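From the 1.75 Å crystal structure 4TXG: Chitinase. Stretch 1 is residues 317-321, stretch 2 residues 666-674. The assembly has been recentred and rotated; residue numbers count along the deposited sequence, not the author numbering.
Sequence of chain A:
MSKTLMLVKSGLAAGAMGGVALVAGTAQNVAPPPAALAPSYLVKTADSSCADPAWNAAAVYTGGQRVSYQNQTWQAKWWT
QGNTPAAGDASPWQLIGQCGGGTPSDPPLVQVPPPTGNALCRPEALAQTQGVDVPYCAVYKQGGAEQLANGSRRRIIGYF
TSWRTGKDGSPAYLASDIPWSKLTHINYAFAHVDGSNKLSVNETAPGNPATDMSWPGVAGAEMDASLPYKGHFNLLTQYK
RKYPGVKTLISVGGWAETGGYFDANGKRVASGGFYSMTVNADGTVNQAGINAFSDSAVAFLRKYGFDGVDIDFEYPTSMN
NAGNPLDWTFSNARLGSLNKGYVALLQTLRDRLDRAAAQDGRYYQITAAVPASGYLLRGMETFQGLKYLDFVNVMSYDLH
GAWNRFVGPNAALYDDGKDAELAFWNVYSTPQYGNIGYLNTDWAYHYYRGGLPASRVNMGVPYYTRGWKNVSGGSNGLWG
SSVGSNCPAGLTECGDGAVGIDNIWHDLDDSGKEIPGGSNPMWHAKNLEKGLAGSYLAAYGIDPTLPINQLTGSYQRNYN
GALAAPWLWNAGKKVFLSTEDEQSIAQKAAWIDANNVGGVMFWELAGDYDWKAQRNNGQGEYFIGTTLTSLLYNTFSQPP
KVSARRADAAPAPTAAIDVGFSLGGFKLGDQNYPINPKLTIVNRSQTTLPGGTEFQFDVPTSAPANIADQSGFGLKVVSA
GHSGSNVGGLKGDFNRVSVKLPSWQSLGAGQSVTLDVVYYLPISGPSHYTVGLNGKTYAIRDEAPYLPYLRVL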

ATOM      1  N   THR A 317      -4.726   1.916  12.636  1.00  6.27           N
ATOM      2  CA  THR A 317      -6.146   2.171  12.481  1.00  6.17           C
ATOM      3  C   THR A 317      -6.873   2.070  13.816  1.00  8.39           C
ATOM      4  O   THR A 317      -6.467   1.314  14.706  1.00  7.82           O
ATOM      5  CB  THR A 317      -6.778   1.196  11.467  1.00  8.53           C
ATOM      6  OG1 THR A 317      -8.161   1.517  11.275  1.00  7.56           O
ATOM      7  CG2 THR A 317      -6.650  -0.252  11.930  1.00  9.34           C
ATOM      8  N   SER A 318      -7.955   2.832  13.950  1.00  6.37           N
ATOM      9  CA  SER A 318      -8.742   2.818  15.173  1.00  6.69           C
ATOM     10  C   SER A 318      -9.831   1.727  15.190  1.00  6.76           C
ATOM     11  O   SER A 318     -10.615   1.675  16.136  1.00  8.36           O
ATOM     12  CB  SER A 318      -9.389   4.188  15.396  1.00  6.98           C
ATOM     13  OG  SER A 318     -10.392   4.443  14.417  1.00  7.99           O
ATOM     14  N   MET A 319      -9.877   0.867  14.172  1.00  8.44           N
ATOM     15  CA  MET A 319     -10.790  -0.282  14.183  1.00  8.32           C
ATOM     16  C   MET A 319     -10.314  -1.292  15.223  1.00 11.02           C
ATOM     17  O   MET A 319      -9.150  -1.679  15.224  1.00 11.68           O
ATOM     18  CB  MET A 319     -10.868  -0.976  12.815  1.00  8.22           C
ATOM     19  CG  MET A 319     -11.146  -0.063  11.628  1.00  8.90           C
ATOM     20  SD  MET A 319     -12.733   0.804  11.686  1.00 17.49           S
ATOM     21  CE  MET A 319     -13.905  -0.506  11.440  1.00 16.43           C
ATOM     22  N   ASN A 320     -11.214  -1.701  16.106  1.00  7.64           N
ATOM     23  CA  ASN A 320     -10.893  -2.657  17.154  1.00 11.84           C
ATOM     24  C   ASN A 320     -10.561  -4.027  16.548  1.00 13.65           C
ATOM     25  O   ASN A 320     -11.203  -4.442  15.584  1.00 14.20           O
ATOM     26  CB  ASN A 320     -12.067  -2.748  18.132  1.00 12.83           C
ATOM     27  CG  ASN A 320     -11.798  -3.684  19.283  1.00 18.03           C
ATOM     28  OD1 ASN A 320     -10.997  -3.381  20.166  1.00 16.89           O
ATOM     29  ND2 ASN A 320     -12.488  -4.821  19.293  1.00 20.70           N
ATOM     30  N   ASN A 321      -9.545  -4.702  17.093  1.00  9.69           N
ATOM     31  CA  ASN A 321      -9.111  -6.031  16.627  1.00  9.90           C
ATOM     32  C   ASN A 321      -8.650  -6.076  15.171  1.00 11.23           C
ATOM     33  O   ASN A 321      -8.692  -7.130  14.536  1.00 15.08           O
ATOM     34  CB  ASN A 321     -10.227  -7.064  16.810  1.00 11.29           C
ATOM     35  CG  ASN A 321     -10.460  -7.434  18.263  1.00 18.34           C
ATOM     36  OD1 ASN A 321      -9.636  -7.157  19.129  1.00 15.55           O
ATOM     37  ND2 ASN A 321     -11.586  -8.090  18.529  1.00 20.31           N
ATOM     38  N   PHE A 666     -13.258  12.609  14.257  1.00 10.17           N
ATOM     39  CA  PHE A 666     -13.681  11.251  13.911  1.00 10.33           C
ATOM     40  C   PHE A 666     -13.908  10.425  15.174  1.00 10.29           C
ATOM     41  O   PHE A 666     -13.146  10.537  16.132  1.00 12.43           O
ATOM     42  CB  PHE A 666     -12.632  10.556  13.037  1.00 11.49           C
ATOM     43  CG  PHE A 666     -12.594  11.039  11.610  1.00 10.34           C
ATOM     44  CD1 PHE A 666     -13.381  10.431  10.637  1.00 13.23           C
ATOM     45  CD2 PHE A 666     -11.762  12.088  11.235  1.00  8.76           C
ATOM     46  CE1 PHE A 666     -13.341  10.856   9.312  1.00  9.87           C
ATOM     47  CE2 PHE A 666     -11.714  12.518   9.908  1.00  7.61           C
ATOM     48  CZ  PHE A 666     -12.508  11.905   8.949  1.00  7.49           C
ATOM     49  N   LYS A 667     -14.949   9.597  15.182  1.00 11.31           N
ATOM     50  CA  LYS A 667     -15.116   8.634  16.260  1.00 12.49           C
ATOM     51  C   LYS A 667     -14.151   7.464  16.058  1.00 12.21           C
ATOM     52  O   LYS A 667     -13.507   7.351  15.009  1.00 12.10           O
ATOM     53  CB  LYS A 667     -16.557   8.116  16.322  1.00 17.09           C
ATOM     54  CG  LYS A 667     -17.617   9.172  16.563  1.00 24.01           C
ATOM     55  CD  LYS A 667     -18.990   8.550  16.347  1.00 33.38           C
ATOM     56  CE  LYS A 667     -20.083   9.585  16.198  1.00 43.69           C
ATOM     57  NZ  LYS A 667     -21.324   8.960  15.658  1.00 49.25           N
ATOM     58  N   LEU A 668     -14.044   6.605  17.069  1.00 12.12           N
ATOM     59  CA  LEU A 668     -13.346   5.336  16.902  1.00 10.90           C
ATOM     60  C   LEU A 668     -13.977   4.595  15.731  1.00 12.48           C
ATOM     61  O   LEU A 668     -15.181   4.707  15.492  1.00 12.29           O
ATOM     62  CB  LEU A 668     -13.413   4.493  18.176  1.00 13.01           C
ATOM     63  CG  LEU A 668     -12.721   5.091  19.403  1.00 16.49           C
ATOM     64  CD1 LEU A 668     -12.676   4.077  20.534  1.00 19.72           C
ATOM     65  CD2 LEU A 668     -11.317   5.556  19.054  1.00 17.08           C
ATOM     66  N   GLY A 669     -13.162   3.838  15.006  1.00  9.57           N
ATOM     67  CA  GLY A 669     -13.587   3.250  13.755  1.00  9.22           C
ATOM     68  C   GLY A 669     -14.866   2.444  13.770  1.00 11.11           C
ATOM     69  O   GLY A 669     -15.669   2.542  12.837  1.00  9.82           O
ATOM     70  N   ASP A 670     -15.073   1.647  14.814  1.00 10.08           N
ATOM     71  CA  ASP A 670     -16.251   0.780  14.851  1.00 13.30           C
ATOM     72  C   ASP A 670     -17.542   1.594  15.006  1.00 14.68           C
ATOM     73  O   ASP A 670     -18.642   1.070  14.791  1.00 11.10           O
ATOM     74  CB  ASP A 670     -16.148  -0.239  15.988  1.00 12.00           C
ATOM     75  CG  ASP A 670     -15.260  -1.441  15.648  1.00 17.03           C
ATOM     76  OD1 ASP A 670     -14.968  -1.692  14.461  1.00 14.75           O
ATOM     77  OD2 ASP A 670     -14.888  -2.163  16.597  1.00 25.38           O
ATOM     78  N   GLN A 671     -17.400   2.865  15.386  1.00 10.75           N
ATOM     79  CA  GLN A 671     -18.539   3.759  15.596  1.00 11.07           C
ATOM     80  C   GLN A 671     -18.724   4.696  14.406  1.00 14.54           C
ATOM     81  O   GLN A 671     -19.657   5.504  14.382  1.00 15.85           O
ATOM     82  CB  GLN A 671     -18.361   4.591  16.872  1.00 18.14           C
ATOM     83  CG  GLN A 671     -17.899   3.808  18.093  1.00 27.41           C
ATOM     84  CD  GLN A 671     -18.820   2.667  18.434  1.00 37.85           C
ATOM     85  OE1 GLN A 671     -20.044   2.801  18.369  1.00 41.23           O
ATOM     86  NE2 GLN A 671     -18.238   1.526  18.798  1.00 40.03           N
ATOM     87  N   ASN A 672     -17.824   4.587  13.432  1.00  9.94           N
ATOM     88  CA  ASN A 672     -17.773   5.497  12.294  1.00  9.45           C
ATOM     89  C   ASN A 672     -18.680   5.033  11.149  1.00  9.38           C
ATOM     90  O   ASN A 672     -18.253   4.963   9.998  1.00  9.36           O
ATOM     91  CB  ASN A 672     -16.311   5.624  11.817  1.00 12.83           C
ATOM     92  CG  ASN A 672     -16.045   6.874  10.989  1.00 16.31           C
ATOM     93  OD1 ASN A 672     -16.761   7.869  11.078  1.00 17.16           O
ATOM     94  ND2 ASN A 672     -14.987   6.825  10.179  1.00 15.81           N
ATOM     95  N   TYR A 673     -19.927   4.700  11.485  1.00 12.44           N
ATOM     96  CA  TYR A 673     -20.961   4.380  10.495  1.00 11.00           C
ATOM     97  C   TYR A 673     -22.194   5.240  10.761  1.00 16.94           C
ATOM     98  O   TYR A 673     -22.805   5.127  11.821  1.00 20.40           O
ATOM     99  CB  TYR A 673     -21.382   2.906  10.550  1.00 13.98           C
ATOM    100  CG  TYR A 673     -20.279   1.885  10.420  1.00 11.68           C
ATOM    101  CD1 TYR A 673     -19.474   1.556  11.510  1.00 15.18           C
ATOM    102  CD2 TYR A 673     -20.070   1.212   9.231  1.00  9.70           C
ATOM    103  CE1 TYR A 673     -18.480   0.603  11.397  1.00 12.59           C
ATOM    104  CE2 TYR A 673     -19.078   0.265   9.107  1.00  9.47           C
ATOM    105  CZ  TYR A 673     -18.286  -0.038  10.198  1.00 14.71           C
ATOM    106  OH  TYR A 673     -17.299  -0.983  10.070  1.00 14.45           O
ATOM    107  N   PRO A 674     -22.546   6.137   9.831  1.00 10.22           N
ATOM    108  CA  PRO A 674     -21.793   6.543   8.647  1.00 10.00           C
ATOM    109  C   PRO A 674     -20.602   7.378   9.080  1.00  9.24           C
ATOM    110  O   PRO A 674     -20.403   7.598  10.278  1.00 10.61           O
ATOM    111  CB  PRO A 674     -22.807   7.377   7.861  1.00  9.74           C
ATOM    112  CG  PRO A 674     -23.663   7.977   8.916  1.00 14.07           C
ATOM    113  CD  PRO A 674     -23.808   6.891   9.954  1.00 16.27           C
TER
HETATM  114  O   HOH W   1     -11.061   6.953  14.082  1.00  9.81           O
HETATM  115  O   HOH W   2     -13.124   0.856  16.862  1.00 11.84           O
HETATM  116  O   HOH W   3     -13.348  -3.956  14.115  1.00 15.92           O

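Residues 317-321 form an irregular segment that meets a short 3-10 turn at 669-671, more than 340 residues further along the chain. The two backbones come nearest at Met 319 and Gly 669, whose CA atoms lie 4.5 Å apart, and the contact buries 291 Å² in total.

Ser 318 points its CA-to-CB bond toward the turn. In its p rotamer (chi1 69°), OG lies 2.9 Å from Gly 669 N and accepts a weak hydrogen bond, its N-H...O angle only 126°. The same hydroxyl reaches Lys 667 through water 1, which lies 2.6 Å from Ser 318 OG and donates to Lys 667 O, also at 2.6 Å. Lys 667 itself contributes little else, for its extended side chain leads away.

Gly 669 leaves room for the Met 319 side chain in this position. Met 319 SD sits 3.3 Å from Gly 669 CA, and an ideal CB on that residue would fall 2.2 Å from SD, a clash. Met 319 starts out sideways, but three successive m torsions (-51°, -62°, -70°) fold the chain so that its end comes nearer the turn. The terminal methyl then packs against polar atoms, with CE 3.4 Å from Asp 670 OD1 and 3.7 Å from Tyr 673 OH; these are van der Waals contacts. Within its own stretch, Met 319 N donates a weak hydrogen bond to Thr 317 OG1 (3.4 Å), the t rotamer of Thr 317 placing that hydroxyl within reach.

Asp 670, also m, brings its carboxylate nearer the first stretch, where OD2 lies 3.3 Å from Asn 320 CB. Two waters supply the polar links here. Water 2 accepts from Asp 670 N (2.9 Å) and donates to Ser 318 O (2.7 Å), while water 3 donates to both Asp 670 OD1 (2.8 Å) and Asn 320 O (2.6 Å), bridging two acceptors that could not bond directly.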